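Local structure of sylvaticin (2POS) at residues 16-21 with 64-69; 22-27 with 33-38. The protein is a secreted alpha-elicitin-like protein of a Pythium species, probably binding sterols or other lipids as elicitins do and perhaps eliciting plant defence. One frame throughout, in Å; residues are numbered along the deposited sequence.

Interaction 1 (16-21 with 64-69)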
loop_
_atom_site.group_PDB
_atom_site.type_symbol
_atom_site.label_atom_id
_atom_site.label_comp_id
_atom_site.label_asym_id
_atom_site.label_seq_id
_atom_site.Cartn_x
_atom_site.Cartn_y
_atom_site.Cartn_z
ATOM N N ALA A 16 1.775 9.531 6.555
ATOM C CA ALA A 16 2.877 10.515 6.528
ATOM C C ALA A 16 4.274 9.936 6.806
ATOM O O ALA A 16 5.232 10.278 6.107
ATOM C CB ALA A 16 2.577 11.690 7.463
ATOM N N PRO A 17 4.399 9.040 7.805
ATOM C CA PRO A 17 5.736 8.469 8.063
ATOM C C PRO A 17 6.390 7.799 6.850
ATOM O O PRO A 17 7.623 7.718 6.776
ATOM C CB PRO A 17 5.457 7.431 9.153
ATOM C CG PRO A 17 4.275 7.956 9.859
ATOM C CD PRO A 17 3.408 8.518 8.764
ATOM N N LEU A 18 5.588 7.315 5.901
ATOM C CA LEU A 18 6.157 6.612 4.754
ATOM C C LEU A 18 7.085 7.496 3.925
ATOM O O LEU A 18 8.043 7.000 3.343
ATOM C CB LEU A 18 5.067 6.019 3.863
ATOM C CG LEU A 18 4.083 5.050 4.521
ATOM C CD1 LEU A 18 3.128 4.594 3.455
ATOM C CD2 LEU A 18 4.809 3.862 5.152
ATOM N N ALA A 19 6.813 8.801 3.891
ATOM C CA ALA A 19 7.598 9.705 3.037
ATOM C C ALA A 19 9.049 9.847 3.481
ATOM O O ALA A 19 9.908 10.220 2.687
ATOM C CB ALA A 19 6.937 11.080 2.945
ATOM N N SER A 20 9.302 9.562 4.754
ATOM C CA SER A 20 10.650 9.623 5.314
ATOM C C SER A 20 11.214 8.216 5.534
ATOM O O SER A 20 12.225 8.038 6.212
ATOM C CB SER A 20 10.644 10.429 6.617
ATOM O OG SER A 20 9.647 9.959 7.502
ATOM N N ASN A 21 10.566 7.224 4.933
ATOM C CA ASN A 21 11.042 5.852 5.004
ATOM C C ASN A 21 11.661 5.465 3.661
ATOM O O ASN A 21 10.966 5.439 2.651
ATOM C CB ASN A 21 9.897 4.903 5.371
ATOM C CG ASN A 21 10.374 3.486 5.646
ATOM O OD1 ASN A 21 11.337 3.007 5.043
ATOM N ND2 ASN A 21 9.691 2.803 6.565
ATOM N N LYS A 64 1.687 -1.557 7.826
ATOM C CA LYS A 64 0.974 -2.272 8.882
ATOM C C LYS A 64 1.097 -1.542 10.218
ATOM O O LYS A 64 0.123 -1.432 10.960
ATOM C CB LYS A 64 1.499 -3.696 9.032
ATOM C CG LYS A 64 1.014 -4.643 7.977
ATOM C CD LYS A 64 1.571 -6.027 8.241
ATOM C CE LYS A 64 1.076 -7.004 7.207
ATOM N NZ LYS A 64 1.712 -8.330 7.402
ATOM N N ALA A 65 2.301 -1.043 10.504
ATOM C CA ALA A 65 2.607 -0.343 11.759
ATOM C C ALA A 65 1.819 0.962 11.956
ATOM O O ALA A 65 1.710 1.470 13.081
ATOM C CB ALA A 65 4.117 -0.078 11.855
ATOM N N LEU A 66 1.272 1.495 10.864
ATOM C CA LEU A 66 0.426 2.691 10.911
ATOM C C LEU A 66 -1.008 2.374 11.312
ATOM O O LEU A 66 -1.823 3.277 11.479
ATOM C CB LEU A 66 0.387 3.378 9.547
ATOM C CG LEU A 66 1.699 3.610 8.807
ATOM C CD1 LEU A 66 1.373 4.097 7.410
ATOM C CD2 LEU A 66 2.573 4.603 9.550
ATOM N N ASN A 67 -1.315 1.088 11.439
ATOM C CA ASN A 67 -2.669 0.637 11.769
ATOM C C ASN A 67 -3.748 1.200 10.845
ATOM O O ASN A 67 -4.670 1.874 11.312
ATOM C CB ASN A 67 -2.983 0.924 13.238
ATOM C CG ASN A 67 -2.079 0.157 14.165
ATOM O OD1 ASN A 67 -1.861 -1.043 13.977
ATOM N ND2 ASN A 67 -1.519 0.842 15.155
ATOM N N PRO A 68 -3.645 0.909 9.533
ATOM C CA PRO A 68 -4.640 1.388 8.578
ATOM C C PRO A 68 -6.002 0.771 8.869
ATOM O O PRO A 68 -6.076 -0.390 9.282
ATOM C CB PRO A 68 -4.108 0.878 7.234
ATOM C CG PRO A 68 -3.253 -0.283 7.576
ATOM C CD PRO A 68 -2.615 0.083 8.877
ATOM N N ASN A 69 -7.060 1.551 8.665
ATOM C CA ASN A 69 -8.420 1.084 8.895
ATOM C C ASN A 69 -8.922 0.214 7.754
ATOM O O ASN A 69 -8.406 0.265 6.643
ATOM C CB ASN A 69 -9.360 2.273 9.127
ATOM C CG ASN A 69 -9.167 2.903 10.492
ATOM O OD1 ASN A 69 -8.634 2.279 11.404
ATOM N ND2 ASN A 69 -9.601 4.147 10.636
#

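Interaction 2 (22-27 with 33-38)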
loop_
_atom_site.group_PDB
_atom_site.type_symbol
_atom_site.label_atom_id
_atom_site.label_comp_id
_atom_site.label_asym_id
_atom_site.label_seq_id
_atom_site.Cartn_x
_atom_site.Cartn_y
_atom_site.Cartn_z
ATOM N N PRO A 22 12.979 5.187 3.637
ATOM C CA PRO A 22 13.648 4.900 2.362
ATOM C C PRO A 22 13.044 3.725 1.586
ATOM O O PRO A 22 13.163 3.686 0.360
ATOM C CB PRO A 22 15.094 4.580 2.785
ATOM C CG PRO A 22 15.264 5.282 4.085
ATOM C CD PRO A 22 13.925 5.152 4.769
ATOM N N ALA A 23 12.393 2.796 2.289
ATOM C CA ALA A 23 11.819 1.606 1.650
ATOM C C ALA A 23 10.721 1.987 0.660
ATOM O O ALA A 23 10.485 1.261 -0.312
ATOM C CB ALA A 23 11.290 0.633 2.694
ATOM N N LEU A 24 10.056 3.119 0.903
ATOM C CA LEU A 24 8.993 3.585 0.000
ATOM C C LEU A 24 9.538 3.807 -1.409
ATOM O O LEU A 24 9.039 3.225 -2.368
ATOM C CB LEU A 24 8.307 4.859 0.519
ATOM C CG LEU A 24 7.213 5.447 -0.389
ATOM C CD1 LEU A 24 5.964 4.566 -0.412
ATOM C CD2 LEU A 24 6.857 6.877 0.021
ATOM N N SER A 25 10.567 4.648 -1.521
ATOM C CA SER A 25 11.170 4.969 -2.806
ATOM C C SER A 25 11.743 3.732 -3.499
ATOM O O SER A 25 11.546 3.543 -4.702
ATOM C CB SER A 25 12.250 6.041 -2.626
ATOM O OG SER A 25 12.967 6.254 -3.828
ATOM N N VAL A 26 12.449 2.887 -2.749
ATOM C CA VAL A 26 13.063 1.691 -3.336
ATOM C C VAL A 26 12.010 0.743 -3.902
ATOM O O VAL A 26 12.155 0.241 -5.016
ATOM C CB VAL A 26 13.976 0.935 -2.341
ATOM C CG1 VAL A 26 14.547 -0.336 -2.991
ATOM C CG2 VAL A 26 15.093 1.835 -1.859
ATOM N N CYS A 27 10.941 0.519 -3.139
ATOM C CA CYS A 27 9.876 -0.381 -3.570
ATOM C C CYS A 27 9.145 0.163 -4.795
ATOM O O CYS A 27 8.922 -0.574 -5.758
ATOM C CB CYS A 27 8.893 -0.634 -2.424
ATOM S SG CYS A 27 7.549 -1.769 -2.846
ATOM N N TRP A 33 4.876 0.257 -8.952
ATOM C CA TRP A 33 3.667 0.468 -8.142
ATOM C C TRP A 33 3.857 1.649 -7.209
ATOM O O TRP A 33 4.885 1.755 -6.538
ATOM C CB TRP A 33 3.325 -0.776 -7.317
ATOM C CG TRP A 33 2.231 -0.554 -6.308
ATOM C CD1 TRP A 33 0.897 -0.435 -6.564
ATOM C CD2 TRP A 33 2.378 -0.428 -4.886
ATOM N NE1 TRP A 33 0.199 -0.246 -5.391
ATOM C CE2 TRP A 33 1.085 -0.236 -4.346
ATOM C CE3 TRP A 33 3.475 -0.459 -4.018
ATOM C CZ2 TRP A 33 0.861 -0.076 -2.974
ATOM C CZ3 TRP A 33 3.254 -0.298 -2.650
ATOM C CH2 TRP A 33 1.958 -0.116 -2.144
ATOM N N GLN A 34 2.856 2.522 -7.145
ATOM C CA GLN A 34 2.937 3.703 -6.293
ATOM C C GLN A 34 1.968 3.634 -5.118
ATOM O O GLN A 34 0.789 3.319 -5.292
ATOM C CB GLN A 34 2.694 4.982 -7.102
ATOM C CG GLN A 34 3.494 5.079 -8.418
ATOM C CD GLN A 34 5.009 4.953 -8.232
ATOM O OE1 GLN A 34 5.684 4.221 -8.972
ATOM N NE2 GLN A 34 5.548 5.670 -7.253
ATOM N N MET A 35 2.489 3.942 -3.930
ATOM C CA MET A 35 1.694 4.078 -2.711
ATOM C C MET A 35 1.404 5.560 -2.454
ATOM O O MET A 35 0.312 5.905 -2.019
ATOM C CB MET A 35 2.429 3.452 -1.517
ATOM C CG MET A 35 1.694 3.526 -0.170
ATOM S SD MET A 35 0.214 2.477 -0.088
ATOM C CE MET A 35 -1.110 3.695 -0.065
ATOM N N LEU A 36 2.383 6.425 -2.714
ATOM C CA LEU A 36 2.196 7.873 -2.562
ATOM C C LEU A 36 2.613 8.627 -3.832
ATOM O O LEU A 36 3.801 8.689 -4.153
ATOM C CB LEU A 36 2.987 8.418 -1.365
ATOM C CG LEU A 36 2.714 7.881 0.042
ATOM C CD1 LEU A 36 3.631 8.567 1.039
ATOM C CD2 LEU A 36 1.265 8.067 0.435
ATOM N N PRO A 37 1.644 9.188 -4.576
ATOM C CA PRO A 37 0.197 9.082 -4.411
ATOM C C PRO A 37 -0.260 7.662 -4.734
ATOM O O PRO A 37 0.387 6.982 -5.527
ATOM C CB PRO A 37 -0.364 10.052 -5.466
ATOM C CG PRO A 37 0.783 10.807 -5.992
ATOM C CD PRO A 37 2.010 10.011 -5.743
ATOM N N PRO A 38 -1.373 7.214 -4.136
ATOM C CA PRO A 38 -1.771 5.817 -4.352
ATOM C C PRO A 38 -2.278 5.529 -5.765
ATOM O O PRO A 38 -3.192 6.210 -6.251
ATOM C CB PRO A 38 -2.882 5.606 -3.319
ATOM C CG PRO A 38 -3.452 6.963 -3.099
ATOM C CD PRO A 38 -2.294 7.923 -3.233
#

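Interaction 1 (16-21 with 64-69)
Leu66 reaches across to Pro17 and Leu18 with its two methyl branches, one for each residue, in the small helical, disulfide-bonded fold of the elicitins. The methyl CD2 lies against the pyrrolidine ring, 3.8 Å from Pro17 CG and 4.1 Å from both Pro17 CB and Pro17 CD, so three ring carbons share one methyl. Its sister CD1 is directed at the fork of the other leucine, at 4.1 Å from Leu18 CG and at the same distance from Leu18 CD2. The two leucine side chains meet obliquely, whereas Leu66 and Pro17 run past each other in opposite senses. On both leucines CG stands opposite the carbonyl carbon (chi1 -47° for Leu66, -57° for Leu18); in Leu18 this brings the fork to Leu66, although CB itself points neither at 64-69 nor away from it.

The two segments bury 126 Å², summed over both sides, and Leu66 supplies 71 Å² of it. The contact is purely apolar and grades from the exposed proline to the buried leucine. Leu18 continues inward to Leu59 and Ile63 of helix 54-64 and to Met35 and Leu36, while Leu66 also touches Leu15.

Backbone turns set the positions of these side chains. Residues 64-67 form a type I beta turn at the end of helix 54-64, and Asn67 leaves the helical region with positive phi (53°). On the other side, residues 16-19 have helical backbone angles, and Asn21 then occupies the N-cap of helix 22-31, its OD1 accepting a bond from Ala23 N. The turn bearing Leu66 is closed by the hydrogen bond from Asn67 N to Lys64 O, 2.9 Å long.

Interaction 2 (22-27 with 33-38)
Leu24 spreads its two methyls over the chain that doubles back alongside helix 22-31: CD1 lies 3.9 Å from Met35 CB, and CD2 is 3.8 Å from Leu36 CD1. It crosses both partners at about a right angle. With CG anti to the backbone N (chi1 178°), the fork extends from the helix into this gap. Met35 meets it chiefly through CB, since bends at chi2 and chi3 carry the thioether elsewhere.

About one helical turn on, Cys27 SG sits at the edge of the Trp33 indole, near its plane and 4.4 Å from Trp33 CE3. The disulfide of Cys27 with Cys56 ties this helix to helix 54-64 and, with Cys7-Cys71 and Cys51-Cys93, makes up the three-disulfide framework of the elicitin fold. One face of the indole has Met35 N 4.2 Å above its centre, and its NE1 donates to Gly40 O.

Gln28 OE1 grips the return, accepting from both Met35 N and Leu36 N. Residues 33-38 thus fold back against the helix they follow, burying 192 Å² summed over both sides. Such apolar packing implies a contact held by van der Waals forces and buried surface, while the loop's polar groups bond outside the two segments.

Overall arrangement
Leu18 bridges the two contacts, whose centres lie about 11 Å apart: its CD1 is 4.0 Å from Met35 CG and its CB 4.1 Å from Leu36 CD1. Both segments of interaction 2 fall within the part of the chain between 16-21 and 64-69. Interaction 1 joins segments 43 residues apart and is partly buried, with an exposed proline at its margin; interaction 2 joins a helix to the loop just after it, and four of its five touching residues are buried. Both are apolar, but aliphatic carbon alone serves the first, whereas the second adds a disulfide sulfur and an indole. Helix 54-64 backs both, Leu59 touching Leu18, Leu24 and Cys27.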